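Local coordinates for protein CT296 (Chlamydia trachomatis, PDB 3QH6) that is of unknown function but structurally resembles Fe(II) 2-oxoglutarate-dependent enzymes, at residues 27-38 with 65-75. Residues are numbered along the deposited sequence; the frame is centred on the assembly and turned at random.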
loop_
_atom_site.group_PDB
_atom_site.type_symbol
_atom_site.label_atom_id
_atom_site.label_comp_id
_atom_site.label_asym_id
_atom_site.label_seq_id
_atom_site.Cartn_x
_atom_site.Cartn_y
_atom_site.Cartn_z
ATOM N N ALA A 27 0.973 6.747 -5.360
ATOM C CA ALA A 27 2.427 6.793 -5.307
ATOM C C ALA A 27 2.958 7.023 -6.726
ATOM O O ALA A 27 2.353 6.526 -7.677
ATOM C CB ALA A 27 2.958 5.490 -4.748
ATOM N N PRO A 28 4.078 7.773 -6.868
ATOM C CA PRO A 28 4.643 8.064 -8.191
ATOM C C PRO A 28 4.942 6.783 -8.939
ATOM O O PRO A 28 5.576 5.885 -8.395
ATOM C CB PRO A 28 5.949 8.799 -7.872
ATOM C CG PRO A 28 5.775 9.345 -6.496
ATOM C CD PRO A 28 4.922 8.319 -5.789
ATOM N N VAL A 29 4.492 6.706 -10.179
ATOM C CA VAL A 29 4.634 5.486 -10.963
ATOM C C VAL A 29 6.091 5.072 -11.170
ATOM O O VAL A 29 6.387 3.882 -11.235
ATOM C CB VAL A 29 3.917 5.633 -12.320
ATOM C CG1 VAL A 29 4.422 4.583 -13.324
ATOM C CG2 VAL A 29 2.409 5.551 -12.120
ATOM N N SER A 30 7.003 6.047 -11.268
ATOM C CA SER A 30 8.423 5.766 -11.491
ATOM C C SER A 30 9.094 5.162 -10.263
ATOM O O SER A 30 9.944 4.285 -10.378
ATOM C CB SER A 30 9.162 7.040 -11.911
ATOM O OG SER A 30 8.798 8.132 -11.081
ATOM N N ASP A 31 8.714 5.636 -9.083
ATOM C CA ASP A 31 9.167 5.018 -7.844
ATOM C C ASP A 31 8.659 3.581 -7.702
ATOM O O ASP A 31 9.385 2.723 -7.207
ATOM C CB ASP A 31 8.717 5.834 -6.631
ATOM C CG ASP A 31 9.451 7.162 -6.526
ATOM O OD1 ASP A 31 10.551 7.285 -7.126
ATOM O OD2 ASP A 31 8.931 8.075 -5.844
ATOM N N CYS A 32 7.428 3.318 -8.122
ATOM C CA CYS A 32 6.918 1.937 -8.057
ATOM C C CYS A 32 7.657 0.966 -8.980
ATOM O O CYS A 32 8.038 -0.113 -8.551
ATOM C CB CYS A 32 5.420 1.873 -8.327
ATOM S SG CYS A 32 4.490 2.739 -7.091
ATOM N N LYS A 33 7.853 1.335 -10.243
ATOM C CA LYS A 33 8.596 0.486 -11.188
ATOM C C LYS A 33 10.053 0.247 -10.771
ATOM O O LYS A 33 10.591 -0.845 -10.975
ATOM C CB LYS A 33 8.605 1.118 -12.586
ATOM C CG LYS A 33 7.235 1.477 -13.129
ATOM C CD LYS A 33 6.358 0.252 -13.348
ATOM C CE LYS A 33 5.150 0.602 -14.203
ATOM N NZ LYS A 33 5.546 0.969 -15.582
ATOM N N GLN A 34 10.702 1.266 -10.212
ATOM C CA GLN A 34 12.069 1.113 -9.739
ATOM C C GLN A 34 12.121 0.070 -8.623
ATOM O O GLN A 34 12.926 -0.845 -8.670
ATOM C CB GLN A 34 12.659 2.456 -9.274
ATOM N N LEU A 35 11.244 0.198 -7.630
ATOM C CA LEU A 35 11.117 -0.809 -6.566
ATOM C C LEU A 35 10.881 -2.222 -7.138
ATOM O O LEU A 35 11.564 -3.169 -6.772
ATOM C CB LEU A 35 9.952 -0.435 -5.624
ATOM C CG LEU A 35 9.746 -1.326 -4.393
ATOM C CD1 LEU A 35 11.005 -1.349 -3.542
ATOM C CD2 LEU A 35 8.575 -0.891 -3.545
ATOM N N GLU A 36 9.916 -2.361 -8.042
ATOM C CA GLU A 36 9.648 -3.650 -8.645
ATOM C C GLU A 36 10.886 -4.253 -9.350
ATOM O O GLU A 36 11.114 -5.473 -9.291
ATOM C CB GLU A 36 8.475 -3.578 -9.625
ATOM C CG GLU A 36 7.981 -5.006 -9.925
ATOM C CD GLU A 36 7.092 -5.115 -11.142
ATOM O OE1 GLU A 36 6.046 -5.807 -11.026
ATOM O OE2 GLU A 36 7.450 -4.527 -12.205
ATOM N N ALA A 37 11.670 -3.417 -10.021
ATOM C CA ALA A 37 12.844 -3.911 -10.741
ATOM C C ALA A 37 13.891 -4.417 -9.749
ATOM O O ALA A 37 14.509 -5.449 -9.975
ATOM C CB ALA A 37 13.414 -2.828 -11.663
ATOM N N GLU A 38 14.057 -3.718 -8.630
ATOM C CA GLU A 38 14.966 -4.167 -7.576
ATOM C C GLU A 38 14.487 -5.452 -6.917
ATOM O O GLU A 38 15.306 -6.304 -6.565
ATOM C CB GLU A 38 15.174 -3.075 -6.514
ATOM C CG GLU A 38 15.707 -1.760 -7.102
ATOM C CD GLU A 38 16.588 -0.962 -6.143
ATOM O OE1 GLU A 38 17.257 -1.561 -5.272
ATOM O OE2 GLU A 38 16.617 0.282 -6.273
ATOM N N LEU A 65 15.495 -3.694 1.016
ATOM C CA LEU A 65 15.542 -2.606 0.026
ATOM C C LEU A 65 15.036 -1.305 0.643
ATOM O O LEU A 65 13.938 -1.284 1.206
ATOM C CB LEU A 65 14.614 -2.952 -1.152
ATOM C CG LEU A 65 14.871 -4.278 -1.860
ATOM C CD1 LEU A 65 13.986 -4.399 -3.091
ATOM C CD2 LEU A 65 16.341 -4.372 -2.245
ATOM N N PRO A 66 15.780 -0.192 0.467
ATOM C CA PRO A 66 15.367 1.050 1.110
ATOM C C PRO A 66 14.144 1.661 0.423
ATOM O O PRO A 66 13.454 2.484 1.032
ATOM C CB PRO A 66 16.607 1.942 0.959
ATOM C CG PRO A 66 17.228 1.471 -0.304
ATOM C CD PRO A 66 17.045 -0.029 -0.266
ATOM N N GLY A 67 13.855 1.230 -0.803
ATOM C CA GLY A 67 12.760 1.797 -1.578
ATOM C C GLY A 67 11.395 1.638 -0.923
ATOM O O GLY A 67 10.510 2.454 -1.172
ATOM N N VAL A 68 11.220 0.624 -0.079
ATOM C CA VAL A 68 9.918 0.427 0.544
ATOM C C VAL A 68 9.667 1.524 1.541
ATOM O O VAL A 68 8.678 2.209 1.449
ATOM C CB VAL A 68 9.782 -0.923 1.271
ATOM C CG1 VAL A 68 8.353 -1.029 1.868
ATOM C CG2 VAL A 68 10.083 -2.049 0.313
ATOM N N GLN A 69 10.566 1.719 2.503
ATOM C CA GLN A 69 10.281 2.743 3.495
ATOM C C GLN A 69 10.341 4.094 2.832
ATOM O O GLN A 69 9.747 5.017 3.309
ATOM C CB GLN A 69 11.253 2.700 4.691
ATOM C CG GLN A 69 10.958 1.585 5.722
ATOM C CD GLN A 69 9.834 1.935 6.720
ATOM O OE1 GLN A 69 8.886 2.672 6.408
ATOM N NE2 GLN A 69 9.929 1.370 7.919
ATOM N N MET A 70 11.127 4.237 1.773
ATOM C CA MET A 70 11.214 5.553 1.104
ATOM C C MET A 70 9.870 5.932 0.503
ATOM O O MET A 70 9.438 7.072 0.612
ATOM C CB MET A 70 12.296 5.565 0.046
ATOM C CG MET A 70 13.684 5.745 0.652
ATOM S SD MET A 70 14.928 5.469 -0.599
ATOM C CE MET A 70 14.645 6.932 -1.631
ATOM N N ILE A 71 9.197 4.963 -0.103
ATOM C CA ILE A 71 7.851 5.218 -0.627
ATOM C C ILE A 71 6.889 5.501 0.523
ATOM O O ILE A 71 6.080 6.415 0.455
ATOM C CB ILE A 71 7.353 4.058 -1.475
ATOM C CG1 ILE A 71 8.094 4.059 -2.817
ATOM C CG2 ILE A 71 5.825 4.186 -1.699
ATOM C CD1 ILE A 71 7.539 3.093 -3.840
ATOM N N VAL A 72 6.982 4.714 1.588
ATOM C CA VAL A 72 6.057 4.888 2.723
ATOM C C VAL A 72 6.211 6.309 3.255
ATOM O O VAL A 72 5.233 7.035 3.466
ATOM C CB VAL A 72 6.376 3.874 3.858
ATOM C CG1 VAL A 72 5.692 4.291 5.155
ATOM C CG2 VAL A 72 5.991 2.481 3.436
ATOM N N LYS A 73 7.457 6.722 3.442
ATOM C CA LYS A 73 7.734 8.021 4.058
ATOM C C LYS A 73 7.500 9.210 3.114
ATOM O O LYS A 73 7.026 10.254 3.540
ATOM C CB LYS A 73 9.190 8.067 4.517
ATOM C CG LYS A 73 9.538 7.032 5.602
ATOM C CD LYS A 73 8.826 7.359 6.897
ATOM C CE LYS A 73 9.498 6.694 8.078
ATOM N NZ LYS A 73 9.096 5.282 8.203
ATOM N N ARG A 74 7.885 9.074 1.860
ATOM C CA ARG A 74 7.811 10.218 0.956
ATOM C C ARG A 74 6.412 10.392 0.410
ATOM O O ARG A 74 6.057 11.482 -0.038
ATOM C CB ARG A 74 8.803 10.085 -0.196
ATOM C CG ARG A 74 10.272 10.026 0.265
ATOM C CD ARG A 74 11.201 9.742 -0.905
ATOM N NE ARG A 74 11.197 10.860 -1.856
ATOM C CZ ARG A 74 11.455 10.750 -3.149
ATOM N NH1 ARG A 74 11.692 9.563 -3.674
ATOM N NH2 ARG A 74 11.469 11.842 -3.917
ATOM N N VAL A 75 5.617 9.331 0.433
ATOM C CA VAL A 75 4.206 9.465 0.036
ATOM C C VAL A 75 3.340 9.678 1.289
ATOM O O VAL A 75 2.168 9.991 1.183
ATOM C CB VAL A 75 3.757 8.255 -0.806
ATOM C CG1 VAL A 75 2.314 8.399 -1.246
ATOM C CG2 VAL A 75 4.672 8.147 -2.036
#
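Residues 29-38 and 66-75 are two helical segments packed nearly antiparallel, their axes 9.9 Å apart at closest approach and their N-to-C directions 160° apart; Leu35 comes opposite Gly67, where the CA atoms are 5.9 Å apart. With no side chain on Gly67, Leu35 lies against bare backbone: CG stands anti to the backbone N (chi1 -176°), and CD1 rests 4.0 Å from Gly67 C and touches Val68 N and CG2 as well. Its other methyl, CD2, meets Ile71 CD1 at 4.1 Å. Ile71 reaches across with CG1 anti to its own carbonyl carbon, and the end of that branch, CD1, lies against the backbone of the facing helix, 3.9 Å from Asp31 O, with Cys32 SG more loosely alongside. At one end Val75 CG2 rests against both Pro28 CD, 3.8 Å away, and Ala27 CB; at the other, Leu65 CD1 touches Glu38 CB. No hydrogen bond joins the segments; methyl groups carry most of the contact. The one charged pair is a long salt bridge, Asp31 OD2 to Arg74 NH1 at 3.8 Å: carboxylate and guanidinium planes are turned 55° apart and no N-H points at the oxygen, which suggests a modest electrostatic attraction. Beneath this helix pair runs the antiparallel sheet, a core consistent with the cupin clan: Ala27 and Ile71 touch Leu115 of strand 111-116, Val68 packs on Ile146 and Leu148 of strand 145-151, and Val72 touches Phe150 of that strand and Asp78 of helix 77-85.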